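Local coordinates for protein telethonin (PDB 1YA5) that mediates the antiparallel assembly of titin molecules at the sarcomeric Z-disk, this chain being the N-terminal part of the longer muscle protein, at residues E12-S15 and E16-E19; E80-L83 and P84-V88. The protein carries 4 engineered substitutions. All blocks are in the same frame, centred on the assembly; numbering follows the deposited sequence.

Contact 1 (E12-S15 and E16-E19); sequences EENS and ERRE. Engineered in segment 12-15: Ser15 (natural residue Cys).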
loop_
_atom_site.group_PDB
_atom_site.type_symbol
_atom_site.label_atom_id
_atom_site.label_comp_id
_atom_site.label_asym_id
_atom_site.label_seq_id
_atom_site.Cartn_x
_atom_site.Cartn_y
_atom_site.Cartn_z
ATOM N N GLU C 12 25.095 7.901 10.408
ATOM C CA GLU C 12 25.734 7.521 11.657
ATOM C C GLU C 12 27.163 7.990 11.646
ATOM O O GLU C 12 27.864 7.799 10.667
ATOM C CB GLU C 12 25.711 5.998 11.842
ATOM C CG GLU C 12 24.357 5.343 11.864
ATOM C CD GLU C 12 24.380 3.965 12.566
ATOM O OE1 GLU C 12 23.304 3.410 12.849
ATOM O OE2 GLU C 12 25.461 3.430 12.847
ATOM N N GLU C 13 27.608 8.601 12.736
ATOM C CA GLU C 13 29.029 8.951 12.865
ATOM C C GLU C 13 29.667 8.365 14.122
ATOM O O GLU C 13 29.337 8.709 15.254
ATOM C CB GLU C 13 29.281 10.467 12.722
ATOM C CG GLU C 13 28.859 11.324 13.923
ATOM C CD GLU C 13 29.927 11.368 15.013
ATOM O OE1 GLU C 13 31.082 11.009 14.688
ATOM O OE2 GLU C 13 29.640 11.750 16.188
ATOM N N ASN C 14 30.591 7.459 13.900
ATOM C CA ASN C 14 31.459 6.992 14.951
ATOM C C ASN C 14 32.790 7.737 15.133
ATOM O O ASN C 14 33.694 7.591 14.320
ATOM C CB ASN C 14 31.798 5.560 14.685
ATOM C CG ASN C 14 32.260 4.906 15.904
ATOM O OD1 ASN C 14 32.979 5.518 16.690
ATOM N ND2 ASN C 14 31.825 3.692 16.122
ATOM N N SER C 15 32.924 8.503 16.209
ATOM C CA SER C 15 34.139 9.290 16.417
ATOM C C SER C 15 35.257 8.463 17.053
ATOM O O SER C 15 36.443 8.676 16.756
ATOM C CB SER C 15 33.839 10.529 17.264
ATOM O OG SER C 15 32.761 10.300 18.155
ATOM N N GLU C 16 34.866 7.530 17.917
ATOM C CA GLU C 16 35.800 6.639 18.550
ATOM C C GLU C 16 36.557 5.848 17.509
ATOM O O GLU C 16 37.776 5.876 17.480
ATOM C CB GLU C 16 35.090 5.684 19.527
ATOM C CG GLU C 16 36.007 4.588 20.062
ATOM C CD GLU C 16 35.338 3.646 21.061
ATOM O OE1 GLU C 16 35.966 2.619 21.398
ATOM O OE2 GLU C 16 34.196 3.909 21.518
ATOM N N ARG C 17 35.840 5.130 16.662
ATOM C CA ARG C 17 36.518 4.322 15.679
ATOM C C ARG C 17 36.574 4.988 14.301
ATOM O O ARG C 17 36.937 4.355 13.327
ATOM C CB ARG C 17 35.912 2.930 15.611
ATOM C CG ARG C 17 35.259 2.499 16.939
ATOM C CD ARG C 17 35.892 1.229 17.533
ATOM N NE ARG C 17 37.319 1.400 17.849
ATOM C CZ ARG C 17 38.310 0.954 17.071
ATOM N NH1 ARG C 17 38.029 0.301 15.947
ATOM N NH2 ARG C 17 39.582 1.154 17.410
ATOM N N ARG C 18 36.249 6.262 14.215
ATOM C CA ARG C 18 36.430 6.999 12.933
ATOM C C ARG C 18 35.767 6.287 11.777
ATOM O O ARG C 18 36.418 5.930 10.785
ATOM C CB ARG C 18 37.898 7.129 12.580
ATOM C CG ARG C 18 38.768 7.241 13.795
ATOM C CD ARG C 18 39.115 8.682 14.006
ATOM N NE ARG C 18 38.380 9.305 15.089
ATOM C CZ ARG C 18 38.036 10.586 15.072
ATOM N NH1 ARG C 18 38.351 11.350 14.022
ATOM N NH2 ARG C 18 37.377 11.101 16.100
ATOM N N GLU C 19 34.464 6.070 11.932
ATOM C CA GLU C 19 33.646 5.382 10.952
ATOM C C GLU C 19 32.352 6.132 10.726
ATOM O O GLU C 19 31.833 6.795 11.614
ATOM C CB GLU C 19 33.313 3.986 11.427
ATOM C CG GLU C 19 34.464 3.023 11.370
ATOM C CD GLU C 19 34.247 1.872 12.360
ATOM O OE1 GLU C 19 33.153 1.833 12.915
ATOM O OE2 GLU C 19 35.144 1.040 12.567
#

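Contact 2 (E80-L83 and P84-V88); sequences EYQL and PYQRV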
loop_
_atom_site.group_PDB
_atom_site.type_symbol
_atom_site.label_atom_id
_atom_site.label_comp_id
_atom_site.label_asym_id
_atom_site.label_seq_id
_atom_site.Cartn_x
_atom_site.Cartn_y
_atom_site.Cartn_z
ATOM N N GLU C 80 2.575 -9.264 4.903
ATOM C CA GLU C 80 4.004 -9.177 5.112
ATOM C C GLU C 80 4.762 -10.375 4.542
ATOM O O GLU C 80 4.386 -11.531 4.751
ATOM C CB GLU C 80 4.288 -9.011 6.596
ATOM C CG GLU C 80 5.743 -8.756 6.941
ATOM C CD GLU C 80 5.930 -8.352 8.396
ATOM O OE1 GLU C 80 6.089 -7.125 8.630
ATOM O OE2 GLU C 80 5.926 -9.242 9.298
ATOM N N TYR C 81 5.847 -10.094 3.833
ATOM C CA TYR C 81 6.651 -11.131 3.210
ATOM C C TYR C 81 8.095 -11.075 3.688
ATOM O O TYR C 81 8.632 -10.003 3.920
ATOM C CB TYR C 81 6.620 -10.967 1.695
ATOM C CG TYR C 81 5.233 -11.033 1.089
ATOM C CD1 TYR C 81 4.406 -9.914 1.058
ATOM C CD2 TYR C 81 4.766 -12.202 0.514
ATOM C CE1 TYR C 81 3.151 -9.973 0.483
ATOM C CE2 TYR C 81 3.527 -12.267 -0.056
ATOM C CZ TYR C 81 2.715 -11.162 -0.072
ATOM O OH TYR C 81 1.455 -11.260 -0.634
ATOM N N GLN C 82 8.728 -12.232 3.828
ATOM C CA GLN C 82 10.144 -12.276 4.142
ATOM C C GLN C 82 10.983 -12.564 2.906
ATOM O O GLN C 82 10.863 -13.630 2.348
ATOM C CB GLN C 82 10.395 -13.362 5.162
ATOM C CG GLN C 82 11.876 -13.552 5.463
ATOM C CD GLN C 82 12.446 -12.353 6.180
ATOM O OE1 GLN C 82 11.864 -11.883 7.168
ATOM N NE2 GLN C 82 13.570 -11.827 5.680
ATOM N N LEU C 83 11.839 -11.633 2.491
ATOM C CA LEU C 83 12.588 -11.779 1.243
ATOM C C LEU C 83 13.926 -12.455 1.436
ATOM O O LEU C 83 14.515 -12.356 2.503
ATOM C CB LEU C 83 12.849 -10.424 0.605
ATOM C CG LEU C 83 11.672 -9.492 0.370
ATOM C CD1 LEU C 83 11.982 -8.535 -0.799
ATOM C CD2 LEU C 83 10.483 -10.373 0.067
ATOM N N PRO C 84 14.417 -13.155 0.397
ATOM C CA PRO C 84 13.688 -13.530 -0.830
ATOM C C PRO C 84 12.581 -14.528 -0.558
ATOM O O PRO C 84 12.751 -15.408 0.274
ATOM C CB PRO C 84 14.768 -14.202 -1.671
ATOM C CG PRO C 84 15.763 -14.699 -0.661
ATOM C CD PRO C 84 15.822 -13.606 0.348
ATOM N N TYR C 85 11.468 -14.353 -1.266
ATOM C CA TYR C 85 10.288 -15.157 -1.007
ATOM C C TYR C 85 10.616 -16.625 -1.150
ATOM O O TYR C 85 11.254 -17.048 -2.120
ATOM C CB TYR C 85 9.124 -14.777 -1.929
ATOM C CG TYR C 85 7.808 -15.388 -1.489
ATOM C CD1 TYR C 85 7.163 -14.940 -0.342
ATOM C CD2 TYR C 85 7.227 -16.425 -2.198
ATOM C CE1 TYR C 85 5.976 -15.507 0.082
ATOM C CE2 TYR C 85 6.038 -17.003 -1.781
ATOM C CZ TYR C 85 5.416 -16.543 -0.640
ATOM O OH TYR C 85 4.224 -17.114 -0.229
ATOM N N GLN C 86 10.163 -17.387 -0.162
ATOM C CA GLN C 86 10.537 -18.786 -0.019
ATOM C C GLN C 86 9.301 -19.648 0.014
ATOM O O GLN C 86 8.713 -19.911 1.061
ATOM C CB GLN C 86 11.381 -18.998 1.231
ATOM C CG GLN C 86 12.360 -17.873 1.487
ATOM C CD GLN C 86 11.711 -16.708 2.227
ATOM O OE1 GLN C 86 12.304 -16.174 3.167
ATOM N NE2 GLN C 86 10.505 -16.273 1.842
ATOM N N ARG C 87 8.930 -20.074 -1.181
ATOM C CA ARG C 87 7.696 -20.772 -1.435
ATOM C C ARG C 87 7.617 -22.057 -0.626
ATOM O O ARG C 87 8.620 -22.540 -0.095
ATOM C CB ARG C 87 7.635 -21.120 -2.916
ATOM C CG ARG C 87 8.770 -20.490 -3.719
ATOM C CD ARG C 87 8.184 -19.560 -4.756
ATOM N NE ARG C 87 9.058 -18.438 -5.075
ATOM C CZ ARG C 87 9.061 -17.829 -6.258
ATOM N NH1 ARG C 87 8.247 -18.252 -7.222
ATOM N NH2 ARG C 87 9.874 -16.803 -6.483
ATOM N N VAL C 88 6.421 -22.616 -0.537
ATOM C CA VAL C 88 6.255 -23.916 0.080
ATOM C C VAL C 88 5.545 -24.896 -0.860
ATOM O O VAL C 88 4.508 -24.574 -1.453
ATOM C CB VAL C 88 5.492 -23.812 1.411
ATOM C CG1 VAL C 88 6.446 -23.976 2.589
ATOM C CG2 VAL C 88 4.732 -22.485 1.486
#

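Contact 1 (E12-S15 and E16-E19)
With CG anti to the backbone N (chi1 -160°), the Asn14 side chain directs its amide to the backbone of Arg17, and OD1 accepts the Arg17 N-H, with N 2.9 Å from OD1. That bond is nearly straight at hydrogen (169°), although the donor sits above the carbonyl plane of the amide and not on a lone pair. The other branch of the amide, ND2, lies 3.7 Å from the CG methylene of Arg17, whose side chain runs alongside in the same direction, as does that of Glu19. An alanine at Asn14 would remove OD1 and probably leave the Arg17 N-H without this acceptor. Arg18, in a left-handed backbone conformation, bends its guanidinium back so that NE and NH2 make a weak fork on Ser15 O, with NE at 2.6 Å; Ser15 itself is an engineered replacement for cysteine. Glu19 OE2 is held by the backbone of another protein chain. The backbones are tied by Asn14 N to Glu19 O (2.7 Å) and Glu19 N to Asn14 O (2.9 Å), and with Arg18 and Glu19 both facing Asn14 the hairpin between strands 4-14 and 19-33 closes on a G1 beta bulge.

Contact 2 (E80-L83 and P84-V88)
The rings of Tyr81 and Tyr85 meet obliquely where strand 78-82, the last strand of the chain and paired with strand 68-73 in the antiparallel sheet, gives way to the C-terminal tail. Their planes are inclined by 63° and the centroids stand 5.8 Å apart, too skewed for either a stack or a T-shape. CE1 of Tyr85 comes to the edge of the Tyr81 ring, near its plane, and reaches CD2 of Tyr81 at 3.5 Å. Tyr85 has CG anti to its N (chi1 -168°), and this choice lays its ring back along the chain toward Tyr81.

Between the two tyrosines the chain turns at a cis peptide bond joining Leu83 to Pro84. Leu83 stays with the sheet, its backbone bonded to Leu67 and its side chain against Met69, while Tyr81 is bonded through its backbone to Met69 and touches Met71. Another protein chain packs on both tyrosines; it receives a hydrogen bond from Tyr85 N on an acidic side chain and has a weak one with Tyr81 OH through its backbone.

The glutamines form the other half of the contact, where the side chain of Gln86, bent at chi2, crosses that of Gln82 with the two amide planes well inclined to each other. The placing of the Gln86 amide is doubtful, because it crowds Pro84 O in the model. Within its own segment, Gln82 NE2 gives a weak bond to Leu83 O. The polar link across the turn is likewise weak, and as uncertain as the amide that makes it: Gln86 NE2 approaches Gln82 O at 2.7 Å, but with an angle of only 123° at the hydrogen.

How the contacts relate
Contact 1 and contact 2 belong to the same antiparallel sheet but sit far apart on it, with centres about 35 Å and nearest atoms about 19 Å from each other, and nothing touching between them. Contact 1 closes a hairpin some 36 Å from the centre of the chain; contact 2, only 16 Å from that centre, marks where the last strand is left for the tail. Their common feature is the partner proteins. Around 12-19 two other protein chains take hold, one of them continuing the sheet by pairing with Glu12 and Glu13, and at 80-88 another protein chain packs on the tyrosines, consistent with the adaptor role in joining titin molecules.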